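PDB 4D63: fiber KNOB domain from Avirulent turkey hemorrhagic enteritis virus, which forms the trimeric head of the viral fibre and binds sialyllactose, consistent with a role in attachment to sialylated host-cell receptors. Local coordinates for residues A[133-138]-A[172-177]; A[143-148]-A[162-167]; A[59-64]-A[101-106]; A[73-78]-A[181-186]. One frame throughout, in Å; residues are numbered along the deposited sequence.

Contact 1 (A[133-138]-A[172-177])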
loop_
_atom_site.group_PDB
_atom_site.type_symbol
_atom_site.label_atom_id
_atom_site.label_comp_id
_atom_site.label_asym_id
_atom_site.label_seq_id
_atom_site.Cartn_x
_atom_site.Cartn_y
_atom_site.Cartn_z
ATOM N N LEU A 133 8.270 7.477 4.932
ATOM C CA LEU A 133 8.435 8.747 5.606
ATOM C C LEU A 133 9.838 8.898 6.094
ATOM O O LEU A 133 10.474 7.930 6.440
ATOM C CB LEU A 133 7.612 8.795 6.867
ATOM C CG LEU A 133 6.129 8.893 6.679
ATOM C CD1 LEU A 133 5.574 9.069 8.083
ATOM C CD2 LEU A 133 5.804 10.052 5.732
ATOM N N GLU A 134 10.280 10.133 6.182
ATOM C CA GLU A 134 11.424 10.442 6.976
ATOM C C GLU A 134 10.943 11.512 7.924
ATOM O O GLU A 134 10.381 12.513 7.505
ATOM C CB GLU A 134 12.589 10.920 6.112
ATOM C CG GLU A 134 13.847 11.120 6.922
ATOM C CD GLU A 134 15.065 11.430 6.087
ATOM O OE1 GLU A 134 14.938 11.659 4.860
ATOM O OE2 GLU A 134 16.157 11.443 6.683
ATOM N N VAL A 135 11.131 11.256 9.212
ATOM C CA VAL A 135 10.624 12.092 10.281
ATOM C C VAL A 135 11.845 12.761 10.892
ATOM O O VAL A 135 12.705 12.074 11.430
ATOM C CB VAL A 135 9.912 11.208 11.301
ATOM C CG1 VAL A 135 9.590 11.991 12.552
ATOM C CG2 VAL A 135 8.638 10.633 10.687
ATOM N N ILE A 136 11.954 14.083 10.736
ATOM C CA ILE A 136 13.111 14.845 11.221
ATOM C C ILE A 136 12.762 15.448 12.590
ATOM O O ILE A 136 11.790 16.212 12.691
ATOM C CB ILE A 136 13.481 16.058 10.314
ATOM C CG1 ILE A 136 13.370 15.784 8.820
ATOM C CG2 ILE A 136 14.877 16.570 10.643
ATOM C CD1 ILE A 136 14.228 14.663 8.358
ATOM N N LEU A 137 13.552 15.135 13.618
ATOM C CA LEU A 137 13.353 15.710 14.954
ATOM C C LEU A 137 13.983 17.098 15.065
ATOM O O LEU A 137 14.824 17.484 14.237
ATOM C CB LEU A 137 13.943 14.785 16.021
ATOM C CG LEU A 137 13.325 13.398 16.161
ATOM C CD1 LEU A 137 13.832 12.725 17.415
ATOM C CD2 LEU A 137 11.813 13.481 16.212
ATOM N N GLU A 138 13.606 17.845 16.102
ATOM C CA GLU A 138 14.165 19.199 16.325
ATOM C C GLU A 138 15.697 19.251 16.502
ATOM O O GLU A 138 16.319 20.253 16.145
ATOM C CB GLU A 138 13.452 19.922 17.472
ATOM C CG GLU A 138 12.362 20.861 16.949
ATOM C CD GLU A 138 11.270 21.163 17.958
ATOM O OE1 GLU A 138 11.507 21.007 19.176
ATOM O OE2 GLU A 138 10.165 21.558 17.515
ATOM N N LYS A 172 10.150 18.154 13.797
ATOM C CA LYS A 172 10.304 19.410 13.062
ATOM C C LYS A 172 9.650 19.270 11.660
ATOM O O LYS A 172 9.102 20.214 11.089
ATOM C CB LYS A 172 11.814 19.705 12.916
ATOM C CG LYS A 172 12.195 21.091 12.383
ATOM C CD LYS A 172 13.321 21.058 11.333
ATOM C CE LYS A 172 14.668 20.576 11.880
ATOM N NZ LYS A 172 15.234 21.504 12.902
ATOM N N MET A 173 9.715 18.077 11.100
ATOM C CA MET A 173 9.364 17.934 9.707
ATOM C C MET A 173 9.135 16.467 9.383
ATOM O O MET A 173 9.812 15.586 9.926
ATOM C CB MET A 173 10.486 18.532 8.840
ATOM C CG MET A 173 10.381 18.262 7.346
ATOM S SD MET A 173 11.697 19.029 6.369
ATOM C CE MET A 173 10.999 20.575 5.831
ATOM N N ILE A 174 8.176 16.226 8.507
ATOM C CA ILE A 174 7.928 14.922 7.954
ATOM C C ILE A 174 8.112 15.066 6.451
ATOM O O ILE A 174 7.486 15.945 5.830
ATOM C CB ILE A 174 6.486 14.463 8.292
ATOM C CG1 ILE A 174 6.349 14.314 9.814
ATOM C CG2 ILE A 174 6.145 13.155 7.629
ATOM C CD1 ILE A 174 4.956 14.004 10.305
ATOM N N LYS A 175 8.956 14.214 5.879
ATOM C CA LYS A 175 9.086 14.088 4.424
ATOM C C LYS A 175 8.418 12.807 3.908
ATOM O O LYS A 175 8.728 11.697 4.367
ATOM C CB LYS A 175 10.547 14.021 4.038
ATOM C CG LYS A 175 11.386 15.226 4.423
ATOM C CD LYS A 175 12.781 15.099 3.816
ATOM C CE LYS A 175 13.676 16.255 4.242
ATOM N NZ LYS A 175 14.291 16.928 3.073
ATOM N N ILE A 176 7.473 12.956 2.993
ATOM C CA ILE A 176 6.885 11.816 2.313
ATOM C C ILE A 176 7.710 11.589 1.069
ATOM O O ILE A 176 7.713 12.420 0.175
ATOM C CB ILE A 176 5.414 12.061 1.949
ATOM C CG1 ILE A 176 4.605 12.328 3.217
ATOM C CG2 ILE A 176 4.835 10.866 1.176
ATOM C CD1 ILE A 176 3.216 12.806 2.927
ATOM N N LYS A 177 8.399 10.447 1.026
ATOM C CA LYS A 177 9.357 10.113 -0.038
ATOM C C LYS A 177 8.784 9.210 -1.127
ATOM O O LYS A 177 9.476 8.887 -2.086
ATOM C CB LYS A 177 10.531 9.364 0.582
ATOM C CG LYS A 177 11.158 10.113 1.716
ATOM C CD LYS A 177 11.988 11.256 1.203
ATOM C CE LYS A 177 13.282 11.382 1.990
ATOM N NZ LYS A 177 14.040 10.098 2.036
#

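Contact 2 (A[143-148]-A[162-167])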
loop_
_atom_site.group_PDB
_atom_site.type_symbol
_atom_site.label_atom_id
_atom_site.label_comp_id
_atom_site.label_asym_id
_atom_site.label_seq_id
_atom_site.Cartn_x
_atom_site.Cartn_y
_atom_site.Cartn_z
ATOM N N PHE A 143 14.315 9.603 11.416
ATOM C CA PHE A 143 13.919 8.202 11.410
ATOM C C PHE A 143 13.133 7.893 10.146
ATOM O O PHE A 143 12.205 8.617 9.769
ATOM C CB PHE A 143 13.133 7.879 12.694
ATOM C CG PHE A 143 13.928 8.169 13.941
ATOM C CD1 PHE A 143 14.030 9.473 14.429
ATOM C CD2 PHE A 143 14.649 7.158 14.573
ATOM C CE1 PHE A 143 14.812 9.761 15.536
ATOM C CE2 PHE A 143 15.429 7.441 15.688
ATOM C CZ PHE A 143 15.508 8.743 16.167
ATOM N N ILE A 144 13.528 6.826 9.476
ATOM C CA ILE A 144 12.800 6.343 8.338
ATOM C C ILE A 144 11.752 5.399 8.869
ATOM O O ILE A 144 12.078 4.501 9.656
ATOM C CB ILE A 144 13.718 5.577 7.362
ATOM C CG1 ILE A 144 14.853 6.480 6.868
ATOM C CG2 ILE A 144 12.915 4.990 6.194
ATOM C CD1 ILE A 144 14.386 7.618 5.971
ATOM N N GLN A 145 10.519 5.566 8.387
ATOM C CA GLN A 145 9.355 4.808 8.846
ATOM C C GLN A 145 8.408 4.513 7.722
ATOM O O GLN A 145 8.347 5.259 6.752
ATOM C CB GLN A 145 8.578 5.627 9.881
ATOM C CG GLN A 145 9.292 5.735 11.215
ATOM C CD GLN A 145 8.568 6.608 12.205
ATOM O OE1 GLN A 145 7.535 7.195 11.894
ATOM N NE2 GLN A 145 9.123 6.722 13.406
ATOM N N VAL A 146 7.647 3.431 7.880
ATOM C CA VAL A 146 6.416 3.224 7.131
ATOM C C VAL A 146 5.301 4.059 7.774
ATOM O O VAL A 146 4.887 3.809 8.935
ATOM C CB VAL A 146 5.985 1.757 7.105
ATOM C CG1 VAL A 146 4.797 1.572 6.172
ATOM C CG2 VAL A 146 7.168 0.864 6.700
ATOM N N GLY A 147 4.844 5.064 7.019
ATOM C CA GLY A 147 3.756 5.939 7.442
ATOM C C GLY A 147 2.473 5.470 6.817
ATOM O O GLY A 147 2.494 4.658 5.870
ATOM N N PHE A 148 1.352 5.943 7.342
ATOM C CA PHE A 148 0.038 5.590 6.802
ATOM C C PHE A 148 -0.756 6.881 6.581
ATOM O O PHE A 148 -0.934 7.680 7.502
ATOM C CB PHE A 148 -0.702 4.648 7.744
ATOM C CG PHE A 148 -0.125 3.262 7.775
ATOM C CD1 PHE A 148 -0.562 2.289 6.883
ATOM C CD2 PHE A 148 0.858 2.929 8.692
ATOM C CE1 PHE A 148 -0.010 1.052 6.868
ATOM C CE2 PHE A 148 1.398 1.669 8.700
ATOM C CZ PHE A 148 0.950 0.719 7.807
ATOM N N ILE A 162 -1.707 11.771 8.714
ATOM C CA ILE A 162 -0.444 11.054 8.606
ATOM C C ILE A 162 -0.118 10.392 9.939
ATOM O O ILE A 162 0.126 11.075 10.922
ATOM C CB ILE A 162 0.722 12.009 8.261
ATOM C CG1 ILE A 162 0.455 12.755 6.950
ATOM C CG2 ILE A 162 2.053 11.255 8.218
ATOM C CD1 ILE A 162 1.410 13.893 6.724
ATOM N N GLN A 163 -0.047 9.071 9.956
ATOM C CA GLN A 163 0.280 8.358 11.155
ATOM C C GLN A 163 1.579 7.669 10.987
ATOM O O GLN A 163 1.868 7.050 9.927
ATOM C CB GLN A 163 -0.802 7.378 11.471
ATOM C CG GLN A 163 -2.117 8.092 11.633
ATOM C CD GLN A 163 -3.264 7.175 11.911
ATOM O OE1 GLN A 163 -3.728 6.444 11.031
ATOM N NE2 GLN A 163 -3.764 7.231 13.133
ATOM N N CYS A 164 2.402 7.807 12.018
ATOM C CA CYS A 164 3.672 7.087 12.068
ATOM C C CYS A 164 3.980 6.516 13.464
ATOM O O CYS A 164 3.092 6.410 14.286
ATOM C CB CYS A 164 4.767 7.995 11.582
ATOM S SG CYS A 164 4.917 9.486 12.536
ATOM N N ASN A 165 5.233 6.119 13.697
ATOM C CA ASN A 165 5.632 5.469 14.916
ATOM C C ASN A 165 6.183 6.483 15.931
ATOM O O ASN A 165 6.548 7.618 15.566
ATOM C CB ASN A 165 6.740 4.441 14.632
ATOM C CG ASN A 165 6.425 3.501 13.477
ATOM O OD1 ASN A 165 7.315 3.182 12.664
ATOM N ND2 ASN A 165 5.188 3.027 13.411
ATOM N N PRO A 166 6.305 6.056 17.202
ATOM C CA PRO A 166 6.919 6.922 18.212
ATOM C C PRO A 166 8.344 7.338 17.869
ATOM O O PRO A 166 9.124 6.530 17.369
ATOM C CB PRO A 166 6.935 6.042 19.479
ATOM C CG PRO A 166 5.937 4.962 19.232
ATOM C CD PRO A 166 5.959 4.728 17.753
ATOM N N VAL A 167 8.679 8.588 18.155
ATOM C CA VAL A 167 10.073 9.046 18.042
ATOM C C VAL A 167 10.513 9.729 19.346
ATOM O O VAL A 167 9.687 10.366 20.029
ATOM C CB VAL A 167 10.298 9.999 16.847
ATOM C CG1 VAL A 167 10.086 9.261 15.529
ATOM C CG2 VAL A 167 9.381 11.205 16.938
HETATM O O HOH W 1 8.556 1.867 10.365
HETATM O O HOH W 2 5.152 1.360 10.589
#

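Contact 3 (A[59-64]-A[101-106])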
loop_
_atom_site.group_PDB
_atom_site.type_symbol
_atom_site.label_atom_id
_atom_site.label_comp_id
_atom_site.label_asym_id
_atom_site.label_seq_id
_atom_site.Cartn_x
_atom_site.Cartn_y
_atom_site.Cartn_z
ATOM N N THR A 59 -1.594 24.286 2.110
ATOM C CA THR A 59 -1.479 24.109 3.554
ATOM C C THR A 59 -1.610 25.436 4.281
ATOM O O THR A 59 -1.619 26.488 3.655
ATOM C CB THR A 59 -0.112 23.511 3.942
ATOM O OG1 THR A 59 0.907 24.489 3.732
ATOM C CG2 THR A 59 0.216 22.239 3.103
ATOM N N LYS A 60 -1.672 25.353 5.610
ATOM C CA LYS A 60 -1.687 26.505 6.520
ATOM C C LYS A 60 -0.548 27.483 6.288
ATOM O O LYS A 60 -0.690 28.659 6.560
ATOM C CB LYS A 60 -1.618 26.048 7.991
ATOM C CG LYS A 60 -2.930 26.085 8.772
ATOM C CD LYS A 60 -2.727 25.505 10.185
ATOM C CE LYS A 60 -3.721 26.044 11.223
ATOM N NZ LYS A 60 -5.144 25.596 11.014
ATOM N N THR A 61 0.598 26.996 5.834
ATOM C CA THR A 61 1.729 27.871 5.572
ATOM C C THR A 61 1.801 28.183 4.088
ATOM O O THR A 61 2.846 28.583 3.598
ATOM C CB THR A 61 3.065 27.236 6.037
ATOM O OG1 THR A 61 3.395 26.112 5.218
ATOM C CG2 THR A 61 2.973 26.783 7.480
ATOM N N ALA A 62 0.700 27.991 3.367
ATOM C CA ALA A 62 0.654 28.291 1.947
ATOM C C ALA A 62 1.542 27.391 1.075
ATOM O O ALA A 62 1.828 27.744 -0.079
ATOM C CB ALA A 62 1.001 29.754 1.708
ATOM N N LYS A 63 1.980 26.238 1.592
ATOM C CA LYS A 63 2.608 25.247 0.720
ATOM C C LYS A 63 1.529 24.719 -0.221
ATOM O O LYS A 63 0.420 24.444 0.187
ATOM C CB LYS A 63 3.281 24.095 1.488
ATOM C CG LYS A 63 4.200 23.288 0.571
ATOM C CD LYS A 63 4.915 22.089 1.213
ATOM C CE LYS A 63 6.223 21.786 0.470
ATOM N NZ LYS A 63 6.324 20.411 -0.108
ATOM N N VAL A 64 1.879 24.580 -1.484
ATOM C CA VAL A 64 0.984 24.069 -2.509
ATOM C C VAL A 64 1.349 22.598 -2.738
ATOM O O VAL A 64 2.516 22.284 -3.021
ATOM C CB VAL A 64 1.188 24.863 -3.824
ATOM C CG1 VAL A 64 0.370 24.293 -4.971
ATOM C CG2 VAL A 64 0.866 26.342 -3.599
ATOM N N ARG A 101 6.097 20.639 7.450
ATOM C CA ARG A 101 6.706 21.145 8.686
ATOM C C ARG A 101 5.678 21.170 9.793
ATOM O O ARG A 101 4.497 21.026 9.525
ATOM C CB ARG A 101 7.242 22.564 8.460
ATOM C CG ARG A 101 8.259 22.654 7.329
ATOM C CD ARG A 101 9.134 23.902 7.372
ATOM N NE ARG A 101 10.553 23.520 7.406
ATOM C CZ ARG A 101 11.344 23.566 8.487
ATOM N NH1 ARG A 101 10.908 24.014 9.664
ATOM N NH2 ARG A 101 12.600 23.165 8.391
ATOM N N SER A 102 6.146 21.403 11.021
ATOM C CA SER A 102 5.327 21.523 12.225
ATOM C C SER A 102 4.160 22.456 12.035
ATOM O O SER A 102 3.055 22.139 12.414
ATOM C CB SER A 102 6.144 22.118 13.397
ATOM O OG SER A 102 7.314 21.376 13.677
ATOM N N ALA A 103 4.439 23.622 11.467
ATOM C CA ALA A 103 3.446 24.672 11.271
ATOM C C ALA A 103 2.277 24.302 10.322
ATOM O O ALA A 103 1.218 24.952 10.373
ATOM C CB ALA A 103 4.149 25.935 10.779
ATOM N N ASP A 104 2.480 23.284 9.466
ATOM C CA ASP A 104 1.398 22.670 8.659
ATOM C C ASP A 104 0.453 21.705 9.459
ATOM O O ASP A 104 -0.606 21.308 8.948
ATOM C CB ASP A 104 1.997 21.920 7.453
ATOM C CG ASP A 104 2.807 22.823 6.527
ATOM O OD1 ASP A 104 2.225 23.798 6.053
ATOM O OD2 ASP A 104 4.024 22.561 6.265
ATOM N N PHE A 105 0.829 21.328 10.688
ATOM C CA PHE A 105 0.035 20.387 11.491
ATOM C C PHE A 105 -0.809 21.081 12.532
ATOM O O PHE A 105 -0.466 22.162 13.026
ATOM C CB PHE A 105 0.915 19.401 12.273
ATOM C CG PHE A 105 1.912 18.672 11.435
ATOM C CD1 PHE A 105 1.539 18.102 10.231
ATOM C CD2 PHE A 105 3.228 18.564 11.851
ATOM C CE1 PHE A 105 2.471 17.441 9.448
ATOM C CE2 PHE A 105 4.163 17.916 11.075
ATOM C CZ PHE A 105 3.783 17.351 9.870
ATOM N N LEU A 106 -1.885 20.413 12.911
ATOM C CA LEU A 106 -2.700 20.854 14.029
ATOM C C LEU A 106 -2.020 20.523 15.335
ATOM O O LEU A 106 -1.252 19.554 15.434
ATOM C CB LEU A 106 -4.089 20.211 14.003
ATOM C CG LEU A 106 -4.966 20.605 12.821
ATOM C CD1 LEU A 106 -6.339 19.993 12.992
ATOM C CD2 LEU A 106 -5.090 22.112 12.655
HETATM O O HOH W 3 -1.660 22.718 6.827
#

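Contact 4 (A[73-78]-A[181-186])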
loop_
_atom_site.group_PDB
_atom_site.type_symbol
_atom_site.label_atom_id
_atom_site.label_comp_id
_atom_site.label_asym_id
_atom_site.label_seq_id
_atom_site.Cartn_x
_atom_site.Cartn_y
_atom_site.Cartn_z
ATOM N N ASP A 73 -17.549 7.604 -12.702
ATOM C CA ASP A 73 -18.824 7.510 -11.994
ATOM C C ASP A 73 -18.708 7.739 -10.472
ATOM O O ASP A 73 -18.794 8.891 -10.009
ATOM C CB ASP A 73 -19.502 6.162 -12.315
ATOM C CG ASP A 73 -19.956 6.051 -13.781
ATOM O OD1 ASP A 73 -20.119 7.108 -14.437
ATOM O OD2 ASP A 73 -20.154 4.906 -14.265
ATOM N N ALA A 74 -18.504 6.666 -9.705
ATOM C CA ALA A 74 -18.400 6.773 -8.241
ATOM C C ALA A 74 -16.938 6.740 -7.779
ATOM O O ALA A 74 -16.655 6.525 -6.600
ATOM C CB ALA A 74 -19.196 5.656 -7.569
ATOM N N LEU A 75 -16.024 7.007 -8.706
ATOM C CA LEU A 75 -14.626 6.697 -8.555
ATOM C C LEU A 75 -13.792 7.964 -8.724
ATOM O O LEU A 75 -13.992 8.753 -9.662
ATOM C CB LEU A 75 -14.255 5.660 -9.619
ATOM C CG LEU A 75 -12.863 5.029 -9.615
ATOM C CD1 LEU A 75 -12.629 4.191 -8.358
ATOM C CD2 LEU A 75 -12.693 4.202 -10.882
ATOM N N LEU A 76 -12.884 8.191 -7.794
ATOM C CA LEU A 76 -11.933 9.272 -7.936
ATOM C C LEU A 76 -10.557 8.738 -7.614
ATOM O O LEU A 76 -10.312 8.261 -6.513
ATOM C CB LEU A 76 -12.264 10.433 -7.006
ATOM C CG LEU A 76 -11.211 11.553 -7.104
ATOM C CD1 LEU A 76 -11.753 12.730 -7.879
ATOM C CD2 LEU A 76 -10.726 12.022 -5.745
ATOM N N ILE A 77 -9.666 8.853 -8.585
ATOM C CA ILE A 77 -8.292 8.437 -8.448
ATOM C C ILE A 77 -7.443 9.692 -8.491
ATOM O O ILE A 77 -7.542 10.483 -9.412
ATOM C CB ILE A 77 -7.903 7.514 -9.597
ATOM C CG1 ILE A 77 -8.707 6.216 -9.516
ATOM C CG2 ILE A 77 -6.398 7.261 -9.612
ATOM C CD1 ILE A 77 -8.480 5.313 -10.710
ATOM N N ILE A 78 -6.601 9.867 -7.490
ATOM C CA ILE A 78 -5.857 11.106 -7.329
ATOM C C ILE A 78 -4.394 10.826 -6.965
ATOM O O ILE A 78 -4.109 10.146 -5.974
ATOM C CB ILE A 78 -6.518 12.018 -6.267
ATOM C CG1 ILE A 78 -5.632 13.232 -5.946
ATOM C CG2 ILE A 78 -6.844 11.270 -4.989
ATOM C CD1 ILE A 78 -6.407 14.408 -5.371
ATOM N N LEU A 181 -0.734 7.730 -4.560
ATOM C CA LEU A 181 -1.962 7.740 -5.347
ATOM C C LEU A 181 -3.082 7.065 -4.542
ATOM O O LEU A 181 -2.899 5.992 -3.989
ATOM C CB LEU A 181 -1.754 7.033 -6.696
ATOM C CG LEU A 181 -3.022 6.852 -7.558
ATOM C CD1 LEU A 181 -2.627 6.906 -9.029
ATOM C CD2 LEU A 181 -3.757 5.548 -7.229
ATOM N N PHE A 182 -4.228 7.730 -4.478
ATOM C CA PHE A 182 -5.373 7.236 -3.781
ATOM C C PHE A 182 -6.428 6.870 -4.790
ATOM O O PHE A 182 -6.788 7.702 -5.635
ATOM C CB PHE A 182 -5.950 8.323 -2.849
ATOM C CG PHE A 182 -4.986 8.818 -1.797
ATOM C CD1 PHE A 182 -4.060 9.796 -2.089
ATOM C CD2 PHE A 182 -5.012 8.290 -0.505
ATOM C CE1 PHE A 182 -3.191 10.241 -1.111
ATOM C CE2 PHE A 182 -4.154 8.734 0.451
ATOM C CZ PHE A 182 -3.235 9.702 0.149
ATOM N N THR A 183 -6.951 5.660 -4.679
ATOM C CA THR A 183 -8.185 5.282 -5.354
ATOM C C THR A 183 -9.341 5.430 -4.332
ATOM O O THR A 183 -9.296 4.826 -3.271
ATOM C CB THR A 183 -8.139 3.845 -5.877
ATOM O OG1 THR A 183 -7.068 3.702 -6.833
ATOM C CG2 THR A 183 -9.506 3.480 -6.522
ATOM N N CYS A 184 -10.345 6.258 -4.650
ATOM C CA CYS A 184 -11.418 6.597 -3.725
ATOM C C CYS A 184 -12.800 6.236 -4.287
ATOM O O CYS A 184 -13.035 6.375 -5.493
ATOM C CB CYS A 184 -11.379 8.079 -3.445
ATOM S SG CYS A 184 -9.759 8.665 -2.967
ATOM N N LEU A 185 -13.694 5.781 -3.412
ATOM C CA LEU A 185 -15.107 5.602 -3.751
ATOM C C LEU A 185 -15.924 6.796 -3.283
ATOM O O LEU A 185 -15.876 7.176 -2.114
ATOM C CB LEU A 185 -15.687 4.337 -3.122
ATOM C CG LEU A 185 -15.201 3.035 -3.753
ATOM C CD1 LEU A 185 -16.029 1.873 -3.230
ATOM C CD2 LEU A 185 -15.276 3.095 -5.269
ATOM N N ILE A 186 -16.666 7.385 -4.216
ATOM C CA ILE A 186 -17.573 8.479 -3.929
ATOM C C ILE A 186 -18.991 7.926 -3.773
ATOM O O ILE A 186 -19.436 7.142 -4.610
ATOM C CB ILE A 186 -17.543 9.514 -5.061
ATOM C CG1 ILE A 186 -16.098 9.920 -5.369
ATOM C CG2 ILE A 186 -18.403 10.725 -4.700
ATOM C CD1 ILE A 186 -15.264 10.238 -4.145
#

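Contact 1 (A[133-138]-A[172-177])
L133 reaches across to the neighbouring strand, where it meets I174 and I176, and its side chain can be followed atom by atom. L133 CB stands 4.0 Å from the carbonyl oxygen K175 O. CG then lies beside the backbone N, anti to the carbonyl carbon (chi1 -71°), the rotation in which CD2 meets both isoleucines. L133 CD2 does most of the touching, 3.7 Å from I174 CG2 and 3.6 Å from I176 CG1, with K175 O close by; CD1 only grazes the same I174 CG2 methyl. The I176 side chain runs alongside and points the same way, whereas that of I174 passes at a slant. V135 lies on the same buried face, and its CG2 faces I174 CG1.

The two segments are neighbouring antiparallel strands of the large sheet of the fibre head, running 164° apart. Backbone N-H groups and carbonyls of E134 and K175 bond reciprocally, and I136 N donates to M173 O. The regular pairing ends in a classic beta bulge: I136 O accepts from both K172 N, at 2.8 Å, and M173 N, at 3.2 Å, so two residues on one strand face a single residue on the other.

The opposite face mixes apolar and charged side chains. I136 CG1 packs beside M173 CB at 4.0 Å. E134, its chain extended with CG anti to the backbone N (chi1 -174°), crosses K177, and E134 OE1 makes a salt bridge with K177 NZ through a weak 3.3 Å hydrogen bond. E134 OE2 is bonded separately by S142 OG, which gives each carboxylate oxygen its own partner. K175 NZ is engaged instead by E99, on the adjoining strand 98-101.

Contact 2 (A[143-148]-A[162-167])
I162 meets F148 where the beta hairpin of strands 142-154 and 157-163 begins to open, its CA-H directed at F148 O. The next residue, Q163, makes the last regular pair: F148 N donates to Q163 O at 2.9 Å, and Q163 N returns a bond to F148 O at 3.0 Å. Q163 O also receives the CA-H of G147 and lies at the edge of the F148 ring, near its plane.

From C164 onward the chain leaves the strand, and side chains and water take over from the direct backbone pairing. C164 still has a backbone bond on its other flank, to N112. At N165 the gap is bridged twice. One water accepts from V146 N at 3.1 Å and donates to N165 OD1 at 2.9 Å; a second donates to V146 O and accepts from N165 ND2, so the side-chain amide of N165 stands in for a missing strand partner. V146, whose backbone these waters bind, packs its side chain on V146 of the second subunit and F148 of the third, so the strand lies at the trimer interface. The Q145 and N165 side chains run antiparallel past one another, their amide planes 49° apart. Q145 OE1 is modelled as an acceptor for N165 N, although its position is doubtful, and Q145 NE2 makes a weak 3.5 Å bond to N165 O.

P166 points away from strand 142-154 and touches N112. V167 then swings back, and its CG1 methyl touches two residues of the strand, 3.4 Å from Q145 NE2 and 4.1 Å from F143 CD1, obliquely to the F143 ring.

Contact 3 (A[59-64]-A[101-106])
T59 and T61 both direct their hydroxyls at one carboxylate oxygen of D104, joining a type I beta turn (T59 to A62) to the short 3-10 segment 102-104. T59 OG1 donates to D104 OD1 at 2.8 Å from above the carboxylate plane, 41° out of it. T61 OG1 donates to the same D104 OD1 at 2.7 Å on the syn side, 21° out of the plane. The two hydroxyls thus grip one oxygen from different directions, which would be expected to favour the ionised carboxylate. A water adds a further link, accepting from K60 N and donating to D104 O at 2.8 Å. Separately, T61 CG2 rests 3.6 Å from A103 CB.

A second shell fixes both partners. On the turn, T59 OG1 is itself an acceptor: T61 N reaches it at 3.3 Å, making an ST turn, and K63 N at 3.0 Å, so the hydroxyl accepts two backbone N-H groups while donating its proton to D104. T61 places OG1 between its own backbone N and carbonyl carbon (chi1 68°), directing the oxygen at D104. On the other side, R101 N donates to the anti lone pair of D104 OD2 at 3.1 Å and ties the carboxylate to the start of its loop, and the backbone bond D104 N to R101 O closes the 3-10 turn.

Farther out, F105 meets the ring of Y114, the S102 backbone bonds to that of K172, and S102 OG bonds to I171 O.

Contact 4 (A[73-78]-A[181-186])
Strand 181-185, an outermost strand of the large sheet within its chain, pairs antiparallel with strand 75-80 in this contact. L76 exchanges backbone bonds with C184, and I78 does so with F182; I186 N continues the pairing to A74 O, although that bond is modelled implausibly short.

Side chains alternate between two faces. On one, with CG anti to the backbone N (chi1 -174°), L75 extends CD1 to T183 CG2 at 3.7 Å. I77 lies side by side with T183, its CG1 branch 4.0 Å from T183 OG1, while its CG2 methyl meets the L181 fork, 3.8 Å from L181 CD1. On the other face I78 CG2 packs 3.8 Å from F182 CB, and I78 O lies at the edge of the F182 ring. C184 SG approaches the same I78 CG2 methyl, and L76 CB touches I186 CD1 at 4.2 Å.

Each face has a different cover. The L76 and I78 side leans on Y67 and F69 of strand 64-71 and on loop residues V122, V124 and S126. The L75, I77 and T183 side packs against the other subunits, with L75 on I77 of the second and T183 on T183 of the third.

How the contacts relate
Contacts 1 and 2 are consecutive parts of one sheet, their centres about 9 Å apart: L133 and V135 bond to Q145 and F143, and L137 packs on F143 and V167. Contact 3 adjoins contact 1 at about 13 Å between centres, through S102 on K172 and F105 on I174. Contact 4 lies about 27 Å from contact 1, centre to centre, on the other side of the chain's centre, although the two adjoin in sequence. The sialic acid pocket, which includes E125 and T152 to G156, takes in the turn of the hairpin that contact 2 joins; the side chains of Q163 and I186 are about 12 and 11 Å from bound sialic acid.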